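Local coordinates for protein hydroxylacyl-CoA dehydrogenase (Streptomyces coelicolor, PDB 5BKA) that belongs to the SnoaL-like group of the NTF2 superfamily and probably takes part in biosynthesis of the benzoisochromanequinone polyketide actinorhodin, at residues D40-H45 with L49-T54; H20-L25 with R134-T139; L15-H20 with D121-G126; S86-S89 with I93-T96. All coordinates share one frame; numbering follows the deposited sequence.

How the contacts relate
From the N terminus, helix 10-26 supplies the first halves of two contacts, 15-20 for contact 3 and 20-25 for contact 2, with His20 common to both. Contact 1 is the first to close, folding 49-54 straight back on 40-45. Contact 4 follows as a second hairpin, 86-89 with 93-96. Only then does the chain return to the helix: 121-126 closes contact 3 and 134-139 closes contact 2, so these two cross, and both hairpins fall within both of their long loops. All four reach one sheet, contacts 1 and 4 taking in its two outermost strands within the chain, while contacts 2 and 3 tie the helix to neighbouring strands between them.

Contact 1. Residues D40-H45 with L49-T54; sequences DGEFRH and LPAAHT
Arg44 lies against the 49-51 side of this antiparallel hairpin, and with Ala51 and Glu42 it carries much of the contact. Its CB sits 4.0 Å from Ala51 CB. From there CG runs anti to the backbone N (chi1 -172°) and the chain bends at chi2, which brings the guanidinium to the residues just ahead of the short strand; NE donates to Leu49 O at 3.2 Å, with the oxygen near the edge of the group, tilted somewhat out of its plane. With an alanine here Leu49 O would probably lose this donor, and the turn would be less firmly held to strand 41-44. Ala51 also fits closely against the backbone, its CB 3.6 Å from Phe43 O. Glu42 pairs with His53 at a non-hydrogen-bonded position: the two side chains run side by side, carboxylate and ring planes 72° apart, and Glu42 OE2 comes to 3.2 Å from His53 NE2 at the ring edge. The backbone is joined at the next pair, where Phe43 N reaches Ala52 O at 2.9 Å and Ala52 N reaches Phe43 O at 2.7 Å. The side chains of Phe43 and Ala52 go to the face covered by helix 54-67, touching Val61. Along its other edge strand 41-44 bonds to strand 132-140, where Glu42 and Arg44 both lean on His137.

Contact 2. Residues H20-L25 with R134-T139; sequences HQMQKL and RSRHVT
This is a buried polar contact whose centre lies about 1 Å from the centre of the chain, formed where helix 10-26 faces strand 132-140 and Arg136 bridges the gap between them. The backbones stay well apart, with Gln21 CA and Arg136 CA 12.6 Å from each other, so long side chains do all the reaching. Gln21 leaves the helix with CG anti to the backbone N and runs fully extended, while Arg136 comes from the opposite direction and bends at chi3. NH2 of Arg136 donates to Gln21 OE1 at 2.9 Å, fairly straight at 155°, from well above the amide's carbonyl plane; OE1 in turn sits at the guanidinium edge. Beside it the selenomethionine Met22 curls round so that its CE lies 3.1 Å from Arg136 NH1, an oblique approach. A leucine in place of Gln21 would probably leave Arg136 NH2 without this acceptor and Thr36 without its bond to NE2. Tyr33 takes NH1 and Asp121 forms a salt bridge with NH2, so the guanidinium is held from several sides. A helix laid against a curved sheet, as here, belongs to the cone-shaped NTF2-like fold, whose interior commonly houses a ligand pocket.

Contact 3. Residues L15-H20 with D121-G126; sequences LSFYGH and DVLVRG
Asp121, the first residue of 121-126, meets Tyr18 from the opposite direction, OD2 coming in obliquely to the ring and lying 2.6 Å from Tyr18 OH. The ring and carboxylate planes are 58° apart, and OD2 also passes 3.3 Å from Tyr18 CE1. The hydrogen bond is weak, and the phenol proton has another acceptor within reach, so its place here is not settled; the stronger partner of Asp121 is Arg136. Past Val122, whose CB points away, Leu123 comes back toward the helix and divides its two methyls between the Phe17 ring and the Tyr18 hydroxyl. CD2 lies 3.7 Å from Phe17 CE2, the two side chains sliding past each other, while CD1 comes to 4.1 Å from Tyr18 OH. Phe17, with CG anti to its N (chi1 177°), is thrown out toward the strand, and its ring receives Tyr18 CE1 at the edge, in plane. Farther on, Arg125 forms a salt bridge to Glu13, earlier on the same helix. The axes of helix 15-20 and strand 121-124 pass 12.3 Å apart at 110°, so the helix runs across the sheet. Tyr18 also rests on Ala95 of strand 93-105 and meets Phe80 of strand 74-87 edge to face, while His82 of the second subunit packs against it.

Contact 4. Residues S86-S89 with I93-T96; sequences SQAS and ITAT
Ile93 and Gln87 face each other across the end of the beta hairpin formed by strands 74-87 and 93-105, as a non-hydrogen-bonded antiparallel pair whose side chains share one face of the sheet. Ile93 does most of the reaching. With CG1 beside the backbone N (chi1 -57°) and a further bend at chi2, its outer methyl CD1 comes to the partner chain, 4.2 Å from Gln87 CA and 4.4 Å from Gln87 CG. The glutamine is extended and touches with its aliphatic part. That same face of strand 93-105 is turned to helix 10-26, where Ile93 rests on Leu10 and Ala95 on Tyr18; Leu123 of the adjoining strand packs on Ile93 as well.

Ser86 and Thr94 point to the other face. Both hydroxyls take the position between backbone N and carbonyl carbon and turn toward one another, but the model brings them too near, and their exact places are doubtful. The methyl of Thr94 is directed elsewhere, its CG2 lying 4.4 Å from Ala88 CB, a loose apolar touch as the first strand gives way to the turn. Beyond this pair, Thr96 O accepts a hydrogen bond from Gln23 of the third subunit, so the strand leads from the exposed hairpin end into a subunit interface.

The backbone pairing is uneven. Ser86 N makes a weak bond to Thr94 O at 3.3 Å, whereas Ser86 O has two backbone partners: Ile93 CA at 3.5 Å in a CA-H...O contact, and Thr94 N, which donates to it at 2.9 Å, nearly along the C=O axis.

Contact 1. Residues D40-H45 with L49-T54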
loop_
_atom_site.group_PDB
_atom_site.type_symbol
_atom_site.label_atom_id
_atom_site.label_comp_id
_atom_site.label_asym_id
_atom_site.label_seq_id
_atom_site.Cartn_x
_atom_site.Cartn_y
_atom_site.Cartn_z
ATOM N N ASP B 40 17.963 -16.557 -15.178
ATOM C CA ASP B 40 19.212 -15.934 -14.763
ATOM C C ASP B 40 18.969 -14.792 -13.783
ATOM O O ASP B 40 19.738 -13.827 -13.750
ATOM C CB ASP B 40 19.998 -15.436 -15.977
ATOM C CG ASP B 40 19.182 -14.517 -16.864
ATOM O OD1 ASP B 40 17.977 -14.335 -16.593
ATOM O OD2 ASP B 40 19.747 -13.974 -17.836
ATOM N N GLY B 41 17.901 -14.887 -12.990
ATOM C CA GLY B 41 17.492 -13.820 -12.098
ATOM C C GLY B 41 18.586 -13.326 -11.182
ATOM O O GLY B 41 19.390 -14.113 -10.682
ATOM N N GLU B 42 18.617 -12.019 -10.959
ATOM C CA GLU B 42 19.639 -11.369 -10.156
ATOM C C GLU B 42 18.964 -10.740 -8.945
ATOM O O GLU B 42 18.001 -9.979 -9.093
ATOM C CB GLU B 42 20.347 -10.320 -11.019
ATOM C CG GLU B 42 21.530 -9.608 -10.415
ATOM C CD GLU B 42 22.676 -9.498 -11.391
ATOM O OE1 GLU B 42 23.570 -8.661 -11.169
ATOM O OE2 GLU B 42 22.682 -10.258 -12.381
ATOM N N PHE B 43 19.461 -11.046 -7.750
ATOM C CA PHE B 43 18.871 -10.530 -6.518
ATOM C C PHE B 43 19.964 -10.108 -5.548
ATOM O O PHE B 43 20.745 -10.949 -5.086
ATOM C CB PHE B 43 17.957 -11.573 -5.871
ATOM C CG PHE B 43 17.383 -11.140 -4.562
ATOM C CD1 PHE B 43 16.558 -10.033 -4.487
ATOM C CD2 PHE B 43 17.652 -11.849 -3.406
ATOM C CE1 PHE B 43 16.017 -9.629 -3.276
ATOM C CE2 PHE B 43 17.115 -11.455 -2.190
ATOM C CZ PHE B 43 16.294 -10.340 -2.125
ATOM N N ARG B 44 20.007 -8.819 -5.215
ATOM C CA ARG B 44 20.931 -8.290 -4.211
ATOM C C ARG B 44 20.131 -7.950 -2.956
ATOM O O ARG B 44 19.421 -6.941 -2.916
ATOM C CB ARG B 44 21.683 -7.074 -4.743
ATOM C CG ARG B 44 22.793 -6.598 -3.826
ATOM C CD ARG B 44 24.037 -6.197 -4.600
ATOM N NE ARG B 44 25.237 -6.275 -3.770
ATOM C CZ ARG B 44 26.415 -5.762 -4.109
ATOM N NH1 ARG B 44 26.557 -5.128 -5.265
ATOM N NH2 ARG B 44 27.452 -5.882 -3.290
ATOM N N HIS B 45 20.251 -8.803 -1.935
ATOM C CA HIS B 45 19.526 -8.588 -0.685
ATOM C C HIS B 45 20.012 -7.336 0.032
ATOM O O HIS B 45 19.213 -6.607 0.632
ATOM C CB HIS B 45 19.681 -9.812 0.218
ATOM C CG HIS B 45 18.547 -10.013 1.175
ATOM N ND1 HIS B 45 17.503 -10.876 0.921
ATOM C CD2 HIS B 45 18.300 -9.471 2.392
ATOM C CE1 HIS B 45 16.658 -10.852 1.937
ATOM N NE2 HIS B 45 17.118 -10.009 2.842
ATOM N N LEU B 49 26.810 -8.368 0.920
ATOM C CA LEU B 49 26.952 -9.641 0.224
ATOM C C LEU B 49 26.702 -9.479 -1.271
ATOM O O LEU B 49 25.858 -8.681 -1.678
ATOM C CB LEU B 49 25.993 -10.681 0.807
ATOM C CG LEU B 49 26.273 -11.150 2.236
ATOM C CD1 LEU B 49 25.143 -12.037 2.734
ATOM C CD2 LEU B 49 27.605 -11.879 2.314
ATOM N N PRO B 50 27.440 -10.230 -2.089
ATOM C CA PRO B 50 27.219 -10.178 -3.537
ATOM C C PRO B 50 25.839 -10.695 -3.913
ATOM O O PRO B 50 25.175 -11.402 -3.152
ATOM C CB PRO B 50 28.327 -11.077 -4.103
ATOM C CG PRO B 50 28.748 -11.939 -2.957
ATOM C CD PRO B 50 28.575 -11.097 -1.732
ATOM N N ALA B 51 25.414 -10.334 -5.120
ATOM C CA ALA B 51 24.069 -10.653 -5.575
ATOM C C ALA B 51 23.929 -12.138 -5.881
ATOM O O ALA B 51 24.855 -12.778 -6.387
ATOM C CB ALA B 51 23.721 -9.831 -6.814
ATOM N N ALA B 52 22.760 -12.686 -5.561
ATOM C CA ALA B 52 22.448 -14.065 -5.901
ATOM C C ALA B 52 22.005 -14.159 -7.354
ATOM O O ALA B 52 21.405 -13.232 -7.904
ATOM C CB ALA B 52 21.355 -14.615 -4.987
ATOM N N HIS B 53 22.312 -15.293 -7.977
ATOM C CA HIS B 53 22.014 -15.511 -9.383
ATOM C C HIS B 53 21.253 -16.817 -9.561
ATOM O O HIS B 53 21.450 -17.777 -8.811
ATOM C CB HIS B 53 23.294 -15.515 -10.225
ATOM C CG HIS B 53 23.971 -14.181 -10.288
ATOM N ND1 HIS B 53 24.934 -13.790 -9.383
ATOM C CD2 HIS B 53 23.813 -13.141 -11.141
ATOM C CE1 HIS B 53 25.343 -12.569 -9.677
ATOM N NE2 HIS B 53 24.679 -12.152 -10.740
ATOM N N THR B 54 20.370 -16.827 -10.565
ATOM C CA THR B 54 19.490 -17.943 -10.910
ATOM C C THR B 54 18.467 -18.232 -9.817
ATOM O O THR B 54 18.646 -17.838 -8.660
ATOM C CB THR B 54 20.290 -19.216 -11.219
ATOM O OG1 THR B 54 20.785 -19.785 -10.000
ATOM C CG2 THR B 54 21.454 -18.919 -12.161
#

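Contact 2. Residues H20-L25 with R134-T139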
loop_
_atom_site.group_PDB
_atom_site.type_symbol
_atom_site.label_atom_id
_atom_site.label_comp_id
_atom_site.label_asym_id
_atom_site.label_seq_id
_atom_site.Cartn_x
_atom_site.Cartn_y
_atom_site.Cartn_z
ATOM N N HIS B 20 0.978 -10.702 -5.861
ATOM C CA HIS B 20 1.172 -12.149 -5.816
ATOM C C HIS B 20 2.597 -12.503 -5.410
ATOM O O HIS B 20 2.813 -13.444 -4.637
ATOM C CB HIS B 20 0.835 -12.764 -7.173
ATOM C CG HIS B 20 -0.629 -12.777 -7.488
ATOM N ND1 HIS B 20 -1.443 -13.853 -7.201
ATOM C CD2 HIS B 20 -1.424 -11.847 -8.066
ATOM C CE1 HIS B 20 -2.677 -13.584 -7.589
ATOM N NE2 HIS B 20 -2.693 -12.372 -8.115
ATOM N N GLN B 21 3.580 -11.763 -5.928
ATOM C CA GLN B 21 4.983 -12.085 -5.679
ATOM C C GLN B 21 5.317 -12.006 -4.192
ATOM O O GLN B 21 5.896 -12.940 -3.624
ATOM C CB GLN B 21 5.876 -11.144 -6.490
ATOM C CG GLN B 21 7.368 -11.339 -6.294
ATOM C CD GLN B 21 8.190 -10.374 -7.131
ATOM O OE1 GLN B 21 7.989 -9.161 -7.078
ATOM N NE2 GLN B 21 9.117 -10.910 -7.915
HETATM N N MSE B 22 4.954 -10.902 -3.544
HETATM C CA MSE B 22 5.293 -10.683 -2.137
HETATM C C MSE B 22 4.542 -11.624 -1.200
HETATM O O MSE B 22 5.071 -12.035 -0.168
HETATM C CB MSE B 22 5.006 -9.237 -1.734
HETATM C CG MSE B 22 6.004 -8.229 -2.262
HETATM SE SE MSE B 22 7.823 -8.907 -2.299
HETATM C CE MSE B 22 8.203 -8.491 -4.131
ATOM N N GLN B 23 3.297 -11.949 -1.554
ATOM C CA GLN B 23 2.525 -12.873 -0.729
ATOM C C GLN B 23 3.132 -14.269 -0.740
ATOM O O GLN B 23 3.061 -14.983 0.266
ATOM C CB GLN B 23 1.070 -12.911 -1.202
ATOM C CG GLN B 23 0.257 -11.699 -0.768
ATOM C CD GLN B 23 -1.230 -11.871 -1.010
ATOM O OE1 GLN B 23 -1.745 -12.989 -1.017
ATOM N NE2 GLN B 23 -1.929 -10.759 -1.210
ATOM N N LYS B 24 3.724 -14.674 -1.865
ATOM C CA LYS B 24 4.489 -15.916 -1.904
ATOM C C LYS B 24 5.702 -15.845 -0.983
ATOM O O LYS B 24 5.927 -16.746 -0.166
ATOM C CB LYS B 24 4.903 -16.225 -3.343
ATOM C CG LYS B 24 3.721 -16.550 -4.246
ATOM C CD LYS B 24 4.152 -16.904 -5.655
ATOM C CE LYS B 24 2.946 -17.251 -6.514
ATOM N NZ LYS B 24 3.336 -17.775 -7.847
ATOM N N LEU B 25 6.505 -14.784 -1.115
ATOM C CA LEU B 25 7.685 -14.617 -0.269
ATOM C C LEU B 25 7.320 -14.670 1.210
ATOM O O LEU B 25 7.952 -15.388 1.993
ATOM C CB LEU B 25 8.383 -13.296 -0.603
ATOM C CG LEU B 25 9.592 -12.919 0.261
ATOM C CD1 LEU B 25 10.759 -13.857 -0.004
ATOM C CD2 LEU B 25 10.002 -11.469 0.029
ATOM N N ARG B 134 14.079 -9.594 -14.171
ATOM C CA ARG B 134 15.484 -9.835 -14.480
ATOM C C ARG B 134 16.374 -9.611 -13.265
ATOM O O ARG B 134 17.261 -10.426 -12.983
ATOM C CB ARG B 134 15.924 -8.938 -15.637
ATOM N N SER B 135 16.162 -8.513 -12.541
ATOM C CA SER B 135 17.027 -8.175 -11.422
ATOM C C SER B 135 16.245 -7.394 -10.377
ATOM O O SER B 135 15.297 -6.670 -10.696
ATOM C CB SER B 135 18.247 -7.366 -11.874
ATOM O OG SER B 135 17.857 -6.272 -12.678
ATOM N N ARG B 136 16.657 -7.556 -9.121
ATOM C CA ARG B 136 16.125 -6.777 -8.008
ATOM C C ARG B 136 17.278 -6.358 -7.109
ATOM O O ARG B 136 18.017 -7.212 -6.610
ATOM C CB ARG B 136 15.092 -7.573 -7.209
ATOM C CG ARG B 136 14.763 -6.957 -5.871
ATOM C CD ARG B 136 13.491 -7.541 -5.304
ATOM N NE ARG B 136 12.305 -7.048 -5.997
ATOM C CZ ARG B 136 11.138 -7.682 -5.999
ATOM N NH1 ARG B 136 11.020 -8.832 -5.355
ATOM N NH2 ARG B 136 10.097 -7.173 -6.647
ATOM N N HIS B 137 17.435 -5.050 -6.913
ATOM C CA HIS B 137 18.463 -4.497 -6.041
ATOM C C HIS B 137 17.782 -3.727 -4.919
ATOM O O HIS B 137 17.032 -2.779 -5.179
ATOM C CB HIS B 137 19.421 -3.597 -6.824
ATOM C CG HIS B 137 20.207 -4.326 -7.868
ATOM N ND1 HIS B 137 20.829 -3.684 -8.916
ATOM C CD2 HIS B 137 20.469 -5.646 -8.027
ATOM C CE1 HIS B 137 21.443 -4.575 -9.675
ATOM N NE2 HIS B 137 21.240 -5.773 -9.157
ATOM N N VAL B 138 18.043 -4.130 -3.679
ATOM C CA VAL B 138 17.416 -3.539 -2.502
ATOM C C VAL B 138 18.463 -2.744 -1.736
ATOM O O VAL B 138 19.531 -3.271 -1.401
ATOM C CB VAL B 138 16.778 -4.612 -1.604
ATOM C CG1 VAL B 138 16.100 -3.967 -0.404
ATOM C CG2 VAL B 138 15.787 -5.452 -2.399
ATOM N N THR B 139 18.158 -1.477 -1.468
ATOM C CA THR B 139 18.983 -0.624 -0.628
ATOM C C THR B 139 18.214 -0.253 0.634
ATOM O O THR B 139 16.981 -0.244 0.645
ATOM C CB THR B 139 19.414 0.647 -1.369
ATOM O OG1 THR B 139 18.254 1.383 -1.778
ATOM C CG2 THR B 139 20.243 0.294 -2.594
#

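Contact 3. Residues L15-H20 with D121-G126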
loop_
_atom_site.group_PDB
_atom_site.type_symbol
_atom_site.label_atom_id
_atom_site.label_comp_id
_atom_site.label_asym_id
_atom_site.label_seq_id
_atom_site.Cartn_x
_atom_site.Cartn_y
_atom_site.Cartn_z
ATOM N N LEU B 15 1.519 -3.784 -10.276
ATOM C CA LEU B 15 1.037 -3.861 -8.899
ATOM C C LEU B 15 0.494 -5.248 -8.577
ATOM O O LEU B 15 0.775 -5.799 -7.507
ATOM C CB LEU B 15 -0.038 -2.801 -8.656
ATOM C CG LEU B 15 0.406 -1.338 -8.588
ATOM C CD1 LEU B 15 -0.759 -0.454 -8.161
ATOM C CD2 LEU B 15 1.583 -1.170 -7.641
ATOM N N SER B 16 -0.296 -5.819 -9.489
ATOM C CA SER B 16 -0.794 -7.179 -9.305
ATOM C C SER B 16 0.354 -8.179 -9.248
ATOM O O SER B 16 0.357 -9.094 -8.415
ATOM C CB SER B 16 -1.768 -7.538 -10.426
ATOM O OG SER B 16 -2.231 -8.870 -10.288
ATOM N N PHE B 17 1.321 -8.039 -10.158
ATOM C CA PHE B 17 2.517 -8.876 -10.131
ATOM C C PHE B 17 3.191 -8.822 -8.764
ATOM O O PHE B 17 3.550 -9.857 -8.193
ATOM C CB PHE B 17 3.479 -8.433 -11.236
ATOM C CG PHE B 17 4.784 -9.179 -11.249
ATOM C CD1 PHE B 17 4.869 -10.444 -11.809
ATOM C CD2 PHE B 17 5.928 -8.610 -10.714
ATOM C CE1 PHE B 17 6.070 -11.130 -11.827
ATOM C CE2 PHE B 17 7.132 -9.291 -10.730
ATOM C CZ PHE B 17 7.203 -10.552 -11.287
ATOM N N TYR B 18 3.358 -7.614 -8.218
ATOM C CA TYR B 18 3.980 -7.469 -6.905
ATOM C C TYR B 18 3.109 -8.066 -5.806
ATOM O O TYR B 18 3.627 -8.635 -4.838
ATOM C CB TYR B 18 4.259 -5.995 -6.615
ATOM C CG TYR B 18 5.452 -5.430 -7.349
ATOM C CD1 TYR B 18 6.462 -6.260 -7.816
ATOM C CD2 TYR B 18 5.570 -4.064 -7.571
ATOM C CE1 TYR B 18 7.554 -5.745 -8.486
ATOM C CE2 TYR B 18 6.657 -3.541 -8.238
ATOM C CZ TYR B 18 7.647 -4.386 -8.694
ATOM O OH TYR B 18 8.732 -3.867 -9.360
ATOM N N GLY B 19 1.786 -7.937 -5.931
ATOM C CA GLY B 19 0.903 -8.469 -4.905
ATOM C C GLY B 19 1.036 -9.971 -4.745
ATOM O O GLY B 19 1.191 -10.479 -3.632
ATOM N N HIS B 20 0.978 -10.702 -5.861
ATOM C CA HIS B 20 1.172 -12.149 -5.816
ATOM C C HIS B 20 2.597 -12.503 -5.410
ATOM O O HIS B 20 2.813 -13.444 -4.637
ATOM C CB HIS B 20 0.835 -12.764 -7.173
ATOM C CG HIS B 20 -0.629 -12.777 -7.488
ATOM N ND1 HIS B 20 -1.443 -13.853 -7.201
ATOM C CD2 HIS B 20 -1.424 -11.847 -8.066
ATOM C CE1 HIS B 20 -2.677 -13.584 -7.589
ATOM N NE2 HIS B 20 -2.693 -12.372 -8.115
ATOM N N ASP B 121 13.906 -2.574 -9.576
ATOM C CA ASP B 121 13.557 -3.767 -10.329
ATOM C C ASP B 121 13.747 -3.537 -11.821
ATOM O O ASP B 121 13.577 -2.420 -12.319
ATOM C CB ASP B 121 12.106 -4.182 -10.066
ATOM C CG ASP B 121 11.940 -4.952 -8.771
ATOM O OD1 ASP B 121 12.962 -5.330 -8.162
ATOM O OD2 ASP B 121 10.781 -5.186 -8.368
ATOM N N VAL B 122 14.093 -4.613 -12.525
ATOM C CA VAL B 122 14.099 -4.646 -13.981
ATOM C C VAL B 122 13.142 -5.752 -14.417
ATOM O O VAL B 122 13.392 -6.935 -14.152
ATOM C CB VAL B 122 15.512 -4.877 -14.540
ATOM C CG1 VAL B 122 15.465 -4.953 -16.063
ATOM C CG2 VAL B 122 16.452 -3.777 -14.091
ATOM N N LEU B 123 12.050 -5.359 -15.074
ATOM C CA LEU B 123 10.983 -6.257 -15.492
ATOM C C LEU B 123 11.072 -6.506 -16.990
ATOM O O LEU B 123 11.389 -5.592 -17.755
ATOM C CB LEU B 123 9.620 -5.679 -15.124
ATOM C CG LEU B 123 9.278 -5.663 -13.631
ATOM C CD1 LEU B 123 8.166 -4.670 -13.332
ATOM C CD2 LEU B 123 8.894 -7.057 -13.166
ATOM N N VAL B 124 10.767 -7.733 -17.412
ATOM C CA VAL B 124 10.754 -8.066 -18.829
ATOM C C VAL B 124 9.454 -8.772 -19.182
ATOM O O VAL B 124 8.756 -9.328 -18.331
ATOM C CB VAL B 124 11.954 -8.945 -19.250
ATOM C CG1 VAL B 124 13.268 -8.204 -19.073
ATOM C CG2 VAL B 124 11.959 -10.261 -18.487
ATOM N N ARG B 125 9.143 -8.733 -20.481
ATOM C CA ARG B 125 7.875 -9.209 -20.999
ATOM C C ARG B 125 8.134 -10.561 -21.679
ATOM O O ARG B 125 8.113 -11.596 -21.002
ATOM C CB ARG B 125 7.291 -8.136 -21.925
ATOM C CG ARG B 125 6.138 -8.506 -22.825
ATOM C CD ARG B 125 4.839 -8.547 -22.080
ATOM N NE ARG B 125 4.408 -7.228 -21.633
ATOM C CZ ARG B 125 3.466 -7.052 -20.715
ATOM N NH1 ARG B 125 2.878 -8.111 -20.192
ATOM N NH2 ARG B 125 3.096 -5.839 -20.334
ATOM N N GLY B 126 8.402 -10.589 -22.968
ATOM C CA GLY B 126 8.707 -11.836 -23.640
ATOM C C GLY B 126 7.630 -12.229 -24.634
ATOM O O GLY B 126 6.713 -11.466 -24.951
#

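Contact 4. Residues S86-S89 with I93-T96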
loop_
_atom_site.group_PDB
_atom_site.type_symbol
_atom_site.label_atom_id
_atom_site.label_comp_id
_atom_site.label_asym_id
_atom_site.label_seq_id
_atom_site.Cartn_x
_atom_site.Cartn_y
_atom_site.Cartn_z
ATOM N N SER B 86 9.007 3.038 -15.884
ATOM C CA SER B 86 9.581 3.709 -17.042
ATOM C C SER B 86 10.094 2.634 -17.989
ATOM O O SER B 86 10.472 1.539 -17.558
ATOM C CB SER B 86 10.704 4.679 -16.658
ATOM O OG SER B 86 11.775 3.998 -16.034
ATOM N N GLN B 87 10.086 2.951 -19.284
ATOM C CA GLN B 87 10.494 2.006 -20.315
ATOM C C GLN B 87 11.971 2.186 -20.638
ATOM O O GLN B 87 12.412 3.303 -20.928
ATOM C CB GLN B 87 9.658 2.184 -21.581
ATOM C CG GLN B 87 9.811 1.052 -22.592
ATOM C CD GLN B 87 8.873 1.208 -23.770
ATOM O OE1 GLN B 87 8.307 0.233 -24.258
ATOM N NE2 GLN B 87 8.712 2.440 -24.239
ATOM N N ALA B 88 12.727 1.088 -20.579
ATOM C CA ALA B 88 14.118 1.122 -20.987
ATOM C C ALA B 88 14.218 0.945 -22.499
ATOM O O ALA B 88 13.247 0.597 -23.178
ATOM C CB ALA B 88 14.912 0.047 -20.258
ATOM N N SER B 89 15.418 1.197 -23.030
ATOM C CA SER B 89 15.619 1.129 -24.472
ATOM C C SER B 89 15.455 -0.291 -25.004
ATOM O O SER B 89 15.005 -0.475 -26.139
ATOM C CB SER B 89 17.000 1.675 -24.828
ATOM O OG SER B 89 18.016 0.756 -24.474
ATOM N N ILE B 93 11.293 -2.870 -18.336
ATOM C CA ILE B 93 10.565 -1.934 -17.487
ATOM C C ILE B 93 11.381 -1.737 -16.222
ATOM O O ILE B 93 11.654 -2.699 -15.492
ATOM C CB ILE B 93 9.153 -2.438 -17.162
ATOM C CG1 ILE B 93 8.369 -2.691 -18.456
ATOM C CG2 ILE B 93 8.418 -1.436 -16.277
ATOM C CD1 ILE B 93 8.282 -1.486 -19.370
ATOM N N THR B 94 11.792 -0.496 -15.975
ATOM C CA THR B 94 12.518 -0.142 -14.765
ATOM C C THR B 94 11.471 0.134 -13.689
ATOM O O THR B 94 10.566 0.947 -13.905
ATOM C CB THR B 94 13.338 1.125 -15.004
ATOM O OG1 THR B 94 12.552 2.025 -15.812
ATOM C CG2 THR B 94 14.535 0.753 -15.892
ATOM N N ALA B 95 11.567 -0.521 -12.540
ATOM C CA ALA B 95 10.619 -0.226 -11.474
ATOM C C ALA B 95 11.356 0.151 -10.198
ATOM O O ALA B 95 12.325 -0.512 -9.811
ATOM C CB ALA B 95 9.679 -1.406 -11.216
ATOM N N THR B 96 10.897 1.223 -9.556
ATOM C CA THR B 96 11.412 1.646 -8.259
ATOM C C THR B 96 10.242 1.791 -7.297
ATOM O O THR B 96 9.290 2.525 -7.580
ATOM C CB THR B 96 12.177 2.969 -8.362
ATOM O OG1 THR B 96 13.281 2.818 -9.262
ATOM C CG2 THR B 96 12.703 3.383 -6.994
#